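Local coordinates for nucleoporin NUP82 (Saccharomyces cerevisiae, PDB 3PBP), which serves as a structural component of the yeast nuclear pore complex, its N-terminal domain containing the region that interacts with NUP116, at residues Ser28-Asn31 / Gly32-Ile35; Arg44-Val48 / Leu49-Leu53; Val100-Val103 / Ser104-Asp107. The protein carries 1 engineered substitution. All blocks are in the same frame, centred on the assembly; numbering follows the deposited sequence.

Contact 1 of 3, residues Ser28-Asn31 / Gly32-Ile35; sequences SSQN and GTRI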
loop_
_atom_site.group_PDB
_atom_site.type_symbol
_atom_site.label_atom_id
_atom_site.label_comp_id
_atom_site.label_asym_id
_atom_site.label_seq_id
_atom_site.Cartn_x
_atom_site.Cartn_y
_atom_site.Cartn_z
ATOM N N SER A 28 24.064 3.242 1.777
ATOM C CA SER A 28 24.920 2.817 2.867
ATOM C C SER A 28 24.252 1.605 3.467
ATOM O O SER A 28 23.112 1.297 3.149
ATOM C CB SER A 28 25.117 3.918 3.909
ATOM O OG SER A 28 23.909 4.212 4.572
ATOM N N SER A 29 24.969 0.919 4.340
ATOM C CA SER A 29 24.477 -0.311 4.941
ATOM C C SER A 29 25.152 -0.512 6.299
ATOM O O SER A 29 26.172 0.125 6.592
ATOM C CB SER A 29 24.854 -1.470 4.013
ATOM O OG SER A 29 23.811 -2.406 3.927
ATOM N N GLN A 30 24.602 -1.409 7.111
ATOM C CA GLN A 30 25.166 -1.713 8.423
ATOM C C GLN A 30 25.591 -0.478 9.226
ATOM O O GLN A 30 26.776 -0.252 9.490
ATOM C CB GLN A 30 26.346 -2.673 8.260
ATOM C CG GLN A 30 25.990 -3.932 7.484
ATOM C CD GLN A 30 27.135 -4.938 7.409
ATOM O OE1 GLN A 30 28.282 -4.640 7.769
ATOM N NE2 GLN A 30 26.831 -6.133 6.926
ATOM N N ASN A 31 24.605 0.323 9.607
ATOM C CA ASN A 31 24.838 1.530 10.389
ATOM C C ASN A 31 25.810 2.535 9.758
ATOM O O ASN A 31 26.672 3.082 10.444
ATOM C CB ASN A 31 25.313 1.141 11.788
ATOM C CG ASN A 31 25.190 2.277 12.775
ATOM O OD1 ASN A 31 24.158 2.961 12.842
ATOM N ND2 ASN A 31 26.236 2.483 13.559
ATOM N N GLY A 32 25.639 2.779 8.453
ATOM C CA GLY A 32 26.471 3.722 7.717
ATOM C C GLY A 32 27.923 3.297 7.601
ATOM O O GLY A 32 28.823 4.107 7.353
ATOM N N THR A 33 28.141 2.001 7.761
ATOM C CA THR A 33 29.467 1.426 7.734
ATOM C C THR A 33 29.914 0.999 6.339
ATOM O O THR A 33 31.087 1.079 6.027
ATOM C CB THR A 33 29.514 0.247 8.764
ATOM O OG1 THR A 33 30.608 0.450 9.662
ATOM C CG2 THR A 33 29.634 -1.124 8.086
ATOM N N ARG A 34 28.988 0.563 5.491
ATOM C CA ARG A 34 29.350 0.131 4.132
ATOM C C ARG A 34 28.738 1.084 3.119
ATOM O O ARG A 34 27.562 1.411 3.219
ATOM C CB ARG A 34 28.802 -1.260 3.811
ATOM C CG ARG A 34 29.059 -2.370 4.811
ATOM C CD ARG A 34 27.887 -3.321 4.699
ATOM N NE ARG A 34 28.224 -4.634 4.168
ATOM C CZ ARG A 34 27.332 -5.456 3.628
ATOM N NH1 ARG A 34 26.062 -5.094 3.530
ATOM N NH2 ARG A 34 27.703 -6.662 3.226
ATOM N N ILE A 35 29.518 1.491 2.125
ATOM C CA ILE A 35 29.045 2.417 1.098
ATOM C C ILE A 35 28.954 1.781 -0.288
ATOM O O ILE A 35 29.851 1.037 -0.686
ATOM C CB ILE A 35 29.991 3.633 0.997
ATOM C CG1 ILE A 35 29.969 4.413 2.309
ATOM C CG2 ILE A 35 29.583 4.527 -0.170
ATOM C CD1 ILE A 35 31.071 5.446 2.388
#
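Ser29 and Arg34 form an antiparallel hydrogen-bonded pair, and the chain between them reverses through a type I' beta turn from Gln30 to Thr33. Arg34 N donates to Ser29 O almost straight (3.1 Å, 169°), while the return bond from Ser29 N to Arg34 O is weak. Ser29 O is gripped twice, because Thr33 N also reaches it at 3.0 Å, nearly along the C=O axis. On the face of the sheet shared by Ser29 and Arg34, Gln30 lays its amide over the guanidinium. The two planes are only 4° apart, and Gln30 NE2 sits over the group's centre, 3.4 Å from Arg34 CZ. Amide and guanidinium thus stack face to face; Gln30 NE2 and Arg34 NE, both donors, make no bond to each other. A bend at chi3 (113°) turns the guanidinium to meet the extended Gln30 chain, whose CG packs on Arg34 CD at 3.4 Å. Residues 28-35 are the tip of the hairpin linking strands 24-29 and 34-39, in a four-stranded blade of the N-terminal beta-propeller domain. Asn31 and Gly32 fill the two central positions of the turn, where both have the positive phi that type I' requires, a conformation that favours glycine at the second. Ser29 OG approaches the guanidinium edge near its plane, 3.5 Å from Arg34 NH1, but it is hydrogen-bonded to Ser76 O. Arg34 also makes a cation-pi contact with Trp95. On the other face Ser28 CB lies 4.0 Å from Gly32 CA, with Ser28 OG bonded to Tyr428 O.

Contact 2 of 3, residues Arg44-Val48 / Leu49-Leu53; sequences RWYNV and LTDSL
With chi1 at -177°, Asn47 swings its amide forward along the chain, over the amide nitrogens of Leu49 and Thr50; Asp51, its CG beside its own backbone N (chi1 -49°), sends its carboxylate back to Asn47. The bond from Leu49 N to Asn47 OD1 makes an Asx turn at the end of strand 42-47, on the surface of a propeller blade, where the chain turns toward strand 55-58. Asn47 OD1 accepts two bonds: Leu49 N lies in the carbonyl plane at 2.8 Å, whereas Thr50 N comes from above it at 2.9 Å. This pair holds the amide's rotation. Asn47 O also takes two, from Thr50 N and, much straighter, from Asp51 N (3.0 Å). Separately, Asn47 N donates to Asp51 OD2 in a nearly linear bond (2.8 Å, 170°), coming from above the carboxylate plane. Thr50 CB packs against Asn47 CG at 3.5 Å. Beside this, the Tyr46 and Asp51 side chains pass with opposite headings, CD1 of Tyr46 being 3.9 Å from CB of Asp51, and Leu53 O lies in the ring plane, 3.6 Å from Tyr46 CD1.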
loop_
_atom_site.group_PDB
_atom_site.type_symbol
_atom_site.label_atom_id
_atom_site.label_comp_id
_atom_site.label_asym_id
_atom_site.label_seq_id
_atom_site.Cartn_x
_atom_site.Cartn_y
_atom_site.Cartn_z
ATOM N N ARG A 44 30.439 0.559 -7.181
ATOM C CA ARG A 44 31.601 0.679 -6.316
ATOM C C ARG A 44 31.107 0.391 -4.900
ATOM O O ARG A 44 30.072 0.907 -4.480
ATOM C CB ARG A 44 32.180 2.080 -6.368
ATOM C CG ARG A 44 32.934 2.376 -7.614
ATOM C CD ARG A 44 33.605 3.733 -7.502
ATOM N NE ARG A 44 34.295 4.090 -8.738
ATOM C CZ ARG A 44 34.856 5.271 -8.980
ATOM N NH1 ARG A 44 34.815 6.230 -8.065
ATOM N NH2 ARG A 44 35.446 5.496 -10.147
ATOM N N TRP A 45 31.827 -0.451 -4.168
ATOM C CA TRP A 45 31.432 -0.775 -2.808
ATOM C C TRP A 45 32.653 -0.726 -1.916
ATOM O O TRP A 45 33.717 -1.200 -2.288
ATOM C CB TRP A 45 30.760 -2.153 -2.763
ATOM C CG TRP A 45 31.636 -3.327 -3.129
ATOM C CD1 TRP A 45 32.311 -4.144 -2.271
ATOM C CD2 TRP A 45 31.870 -3.848 -4.440
ATOM N NE1 TRP A 45 32.940 -5.146 -2.960
ATOM C CE2 TRP A 45 32.688 -4.991 -4.296
ATOM C CE3 TRP A 45 31.462 -3.466 -5.726
ATOM C CZ2 TRP A 45 33.113 -5.753 -5.390
ATOM C CZ3 TRP A 45 31.888 -4.230 -6.819
ATOM C CH2 TRP A 45 32.700 -5.358 -6.642
ATOM N N TYR A 46 32.505 -0.147 -0.736
ATOM C CA TYR A 46 33.636 -0.038 0.163
ATOM C C TYR A 46 33.176 -0.156 1.598
ATOM O O TYR A 46 32.251 0.542 2.016
ATOM C CB TYR A 46 34.313 1.309 -0.076
ATOM C CG TYR A 46 35.356 1.740 0.922
ATOM C CD1 TYR A 46 36.626 1.164 0.943
ATOM C CD2 TYR A 46 35.092 2.779 1.800
ATOM C CE1 TYR A 46 37.618 1.630 1.815
ATOM C CE2 TYR A 46 36.062 3.252 2.672
ATOM C CZ TYR A 46 37.322 2.679 2.678
ATOM O OH TYR A 46 38.266 3.173 3.553
ATOM N N ASN A 47 33.802 -1.061 2.345
ATOM C CA ASN A 47 33.462 -1.222 3.745
ATOM C C ASN A 47 34.436 -0.385 4.565
ATOM O O ASN A 47 35.615 -0.706 4.688
ATOM C CB ASN A 47 33.536 -2.682 4.183
ATOM C CG ASN A 47 33.121 -2.864 5.622
ATOM O OD1 ASN A 47 33.687 -2.250 6.519
ATOM N ND2 ASN A 47 32.122 -3.696 5.847
ATOM N N VAL A 48 33.915 0.705 5.107
ATOM C CA VAL A 48 34.666 1.641 5.916
ATOM C C VAL A 48 35.553 1.040 7.023
ATOM O O VAL A 48 36.599 1.612 7.344
ATOM C CB VAL A 48 33.675 2.672 6.514
ATOM C CG1 VAL A 48 34.273 3.376 7.704
ATOM C CG2 VAL A 48 33.295 3.678 5.436
ATOM N N LEU A 49 35.168 -0.100 7.595
ATOM C CA LEU A 49 35.952 -0.693 8.676
ATOM C C LEU A 49 36.796 -1.887 8.256
ATOM O O LEU A 49 37.725 -2.290 8.969
ATOM C CB LEU A 49 35.030 -1.169 9.793
ATOM C CG LEU A 49 33.943 -0.243 10.310
ATOM C CD1 LEU A 49 33.071 -1.006 11.299
ATOM C CD2 LEU A 49 34.572 1.000 10.939
ATOM N N THR A 50 36.483 -2.433 7.090
ATOM C CA THR A 50 37.131 -3.643 6.590
ATOM C C THR A 50 38.118 -3.568 5.429
ATOM O O THR A 50 39.087 -4.337 5.387
ATOM C CB THR A 50 36.038 -4.652 6.207
ATOM O OG1 THR A 50 35.605 -5.326 7.388
ATOM C CG2 THR A 50 36.527 -5.647 5.128
ATOM N N ASP A 51 37.858 -2.680 4.471
ATOM C CA ASP A 51 38.727 -2.563 3.309
ATOM C C ASP A 51 39.735 -1.430 3.427
ATOM O O ASP A 51 39.676 -0.598 4.341
ATOM C CB ASP A 51 37.906 -2.337 2.037
ATOM C CG ASP A 51 36.762 -3.315 1.885
ATOM O OD1 ASP A 51 36.934 -4.499 2.245
ATOM O OD2 ASP A 51 35.692 -2.901 1.386
ATOM N N SER A 52 40.678 -1.426 2.494
ATOM C CA SER A 52 41.676 -0.372 2.424
ATOM C C SER A 52 41.456 0.262 1.046
ATOM O O SER A 52 41.836 1.402 0.800
ATOM C CB SER A 52 43.102 -0.936 2.562
ATOM O OG SER A 52 43.383 -1.914 1.578
ATOM N N LEU A 53 40.817 -0.490 0.158
ATOM C CA LEU A 53 40.516 -0.014 -1.187
ATOM C C LEU A 53 39.079 -0.365 -1.499
ATOM O O LEU A 53 38.512 -1.262 -0.877
ATOM C CB LEU A 53 41.415 -0.694 -2.214
ATOM C CG LEU A 53 42.858 -0.204 -2.269
ATOM C CD1 LEU A 53 43.738 -1.289 -2.895
ATOM C CD2 LEU A 53 42.922 1.103 -3.040
#

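Contact 3 of 3, residues Val100-Val103 / Ser104-Asp107; sequences VEDV and SIQD
Gln106 reaches back from the short helix 103-107 to the loop before it, its NE2 making a weak bond to Val100 O (2.6 Å). Its CG stands beside the backbone N (chi1 -61°) and the chain runs out extended, which carries the amide past Asp102 O to the carbonyls of Val100 and Glu101. Gln106 OE1, at the amide's other end, takes a weak hydrogen bond from Arg61 NH2. On the way Gln106 CG packs on Val100 CG1 at 3.6 Å; the same methyl touches Ile105 CG2 at 4.0 Å. With Gln106 shortened to alanine, Val100 O is likely to lose its weak amide bond and Val100 CG1 the packing of the glutamine chain. Asp102 holds the N-cap position, yet its carboxylate makes no capping bond to the backbone. Instead, Ser104 OG, folded between its own N and carbonyl carbon at chi1 58°, gives a weak bond to Asp102 OD1 (3.1 Å), while Ile105 lays CB and CG1 against Asp102 CB. The first helical turn is closed by Gln106 N to Asp102 O (2.9 Å) and Asp107 N to Val103 O (3.2 Å). Asp107 OD1 salt-bridges Arg61 and bonds His62. The helix lies at the surface, between strands 87-92 and 110-115 in the chain, with Val100 and Gln106 resting on Leu57 of strand 55-58 from the preceding blade.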
loop_
_atom_site.group_PDB
_atom_site.type_symbol
_atom_site.label_atom_id
_atom_site.label_comp_id
_atom_site.label_asym_id
_atom_site.label_seq_id
_atom_site.Cartn_x
_atom_site.Cartn_y
_atom_site.Cartn_z
ATOM N N VAL A 100 36.810 -9.223 -9.308
ATOM C CA VAL A 100 35.716 -9.759 -10.109
ATOM C C VAL A 100 36.027 -9.635 -11.601
ATOM O O VAL A 100 35.569 -8.707 -12.267
ATOM C CB VAL A 100 34.400 -9.022 -9.808
ATOM C CG1 VAL A 100 33.224 -9.907 -10.165
ATOM C CG2 VAL A 100 34.353 -8.621 -8.347
ATOM N N GLU A 101 36.806 -10.581 -12.118
ATOM C CA GLU A 101 37.191 -10.586 -13.526
ATOM C C GLU A 101 36.387 -11.586 -14.343
ATOM O O GLU A 101 35.759 -11.216 -15.335
ATOM C CB GLU A 101 38.674 -10.902 -13.657
ATOM C CG GLU A 101 39.458 -9.815 -14.358
ATOM C CD GLU A 101 40.688 -9.387 -13.572
ATOM O OE1 GLU A 101 40.525 -8.841 -12.460
ATOM O OE2 GLU A 101 41.820 -9.599 -14.059
ATOM N N ASP A 102 36.422 -12.849 -13.926
ATOM C CA ASP A 102 35.685 -13.918 -14.596
ATOM C C ASP A 102 34.353 -13.439 -15.142
ATOM O O ASP A 102 33.475 -13.057 -14.376
ATOM C CB ASP A 102 35.397 -15.053 -13.617
ATOM C CG ASP A 102 36.168 -16.304 -13.934
ATOM O OD1 ASP A 102 36.048 -16.809 -15.073
ATOM O OD2 ASP A 102 36.892 -16.786 -13.034
ATOM N N VAL A 103 34.193 -13.461 -16.458
ATOM C CA VAL A 103 32.930 -13.048 -17.052
ATOM C C VAL A 103 31.815 -13.930 -16.481
ATOM O O VAL A 103 30.672 -13.491 -16.334
ATOM C CB VAL A 103 32.965 -13.193 -18.592
ATOM C CG1 VAL A 103 31.575 -12.951 -19.176
ATOM C CG2 VAL A 103 33.986 -12.216 -19.173
ATOM N N SER A 104 32.164 -15.174 -16.149
ATOM C CA SER A 104 31.212 -16.130 -15.584
ATOM C C SER A 104 30.838 -15.752 -14.145
ATOM O O SER A 104 29.693 -15.924 -13.730
ATOM C CB SER A 104 31.806 -17.543 -15.612
ATOM O OG SER A 104 33.024 -17.598 -14.888
ATOM N N ILE A 105 31.813 -15.239 -13.396
ATOM C CA ILE A 105 31.598 -14.828 -12.012
ATOM C C ILE A 105 30.830 -13.508 -11.922
ATOM O O ILE A 105 30.085 -13.281 -10.968
ATOM C CB ILE A 105 32.947 -14.688 -11.253
ATOM C CG1 ILE A 105 33.496 -16.076 -10.917
ATOM C CG2 ILE A 105 32.762 -13.864 -9.991
ATOM C CD1 ILE A 105 34.742 -16.063 -10.033
ATOM N N GLN A 106 31.007 -12.644 -12.918
ATOM C CA GLN A 106 30.328 -11.356 -12.933
ATOM C C GLN A 106 28.871 -11.513 -13.302
ATOM O O GLN A 106 28.035 -10.705 -12.906
ATOM C CB GLN A 106 30.983 -10.409 -13.931
ATOM C CG GLN A 106 32.436 -10.108 -13.636
ATOM C CD GLN A 106 33.028 -9.124 -14.623
ATOM O OE1 GLN A 106 32.813 -9.239 -15.837
ATOM N NE2 GLN A 106 33.785 -8.158 -14.115
ATOM N N ASP A 107 28.563 -12.542 -14.079
ATOM C CA ASP A 107 27.183 -12.771 -14.477
ATOM C C ASP A 107 26.450 -13.381 -13.302
ATOM O O ASP A 107 25.219 -13.360 -13.238
ATOM C CB ASP A 107 27.120 -13.714 -15.679
ATOM C CG ASP A 107 27.793 -13.133 -16.908
ATOM O OD1 ASP A 107 28.329 -12.009 -16.805
ATOM O OD2 ASP A 107 27.785 -13.801 -17.972
#

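Overall arrangement
From the N terminus, contact 1 closes the hairpin between strands 24-29 and 34-39, contact 2 the turn leaving strand 42-47 for strand 55-58, and contact 3 the entry into helix 103-107. They follow in series, none enclosing or crossing another. Contacts 1 and 2 lie in one four-stranded sheet, their centres about 10 Å apart; backbone bonds join Thr33 O to Val48 N and Ile35 N to Tyr46 O. Contact 3 belongs to the connection between the last two strands of the next sheet. It meets contact 2 where Val100 CG2 packs on Trp45 CH2 (4.0 Å), but its nearest atoms stay about 13 Å from contact 1.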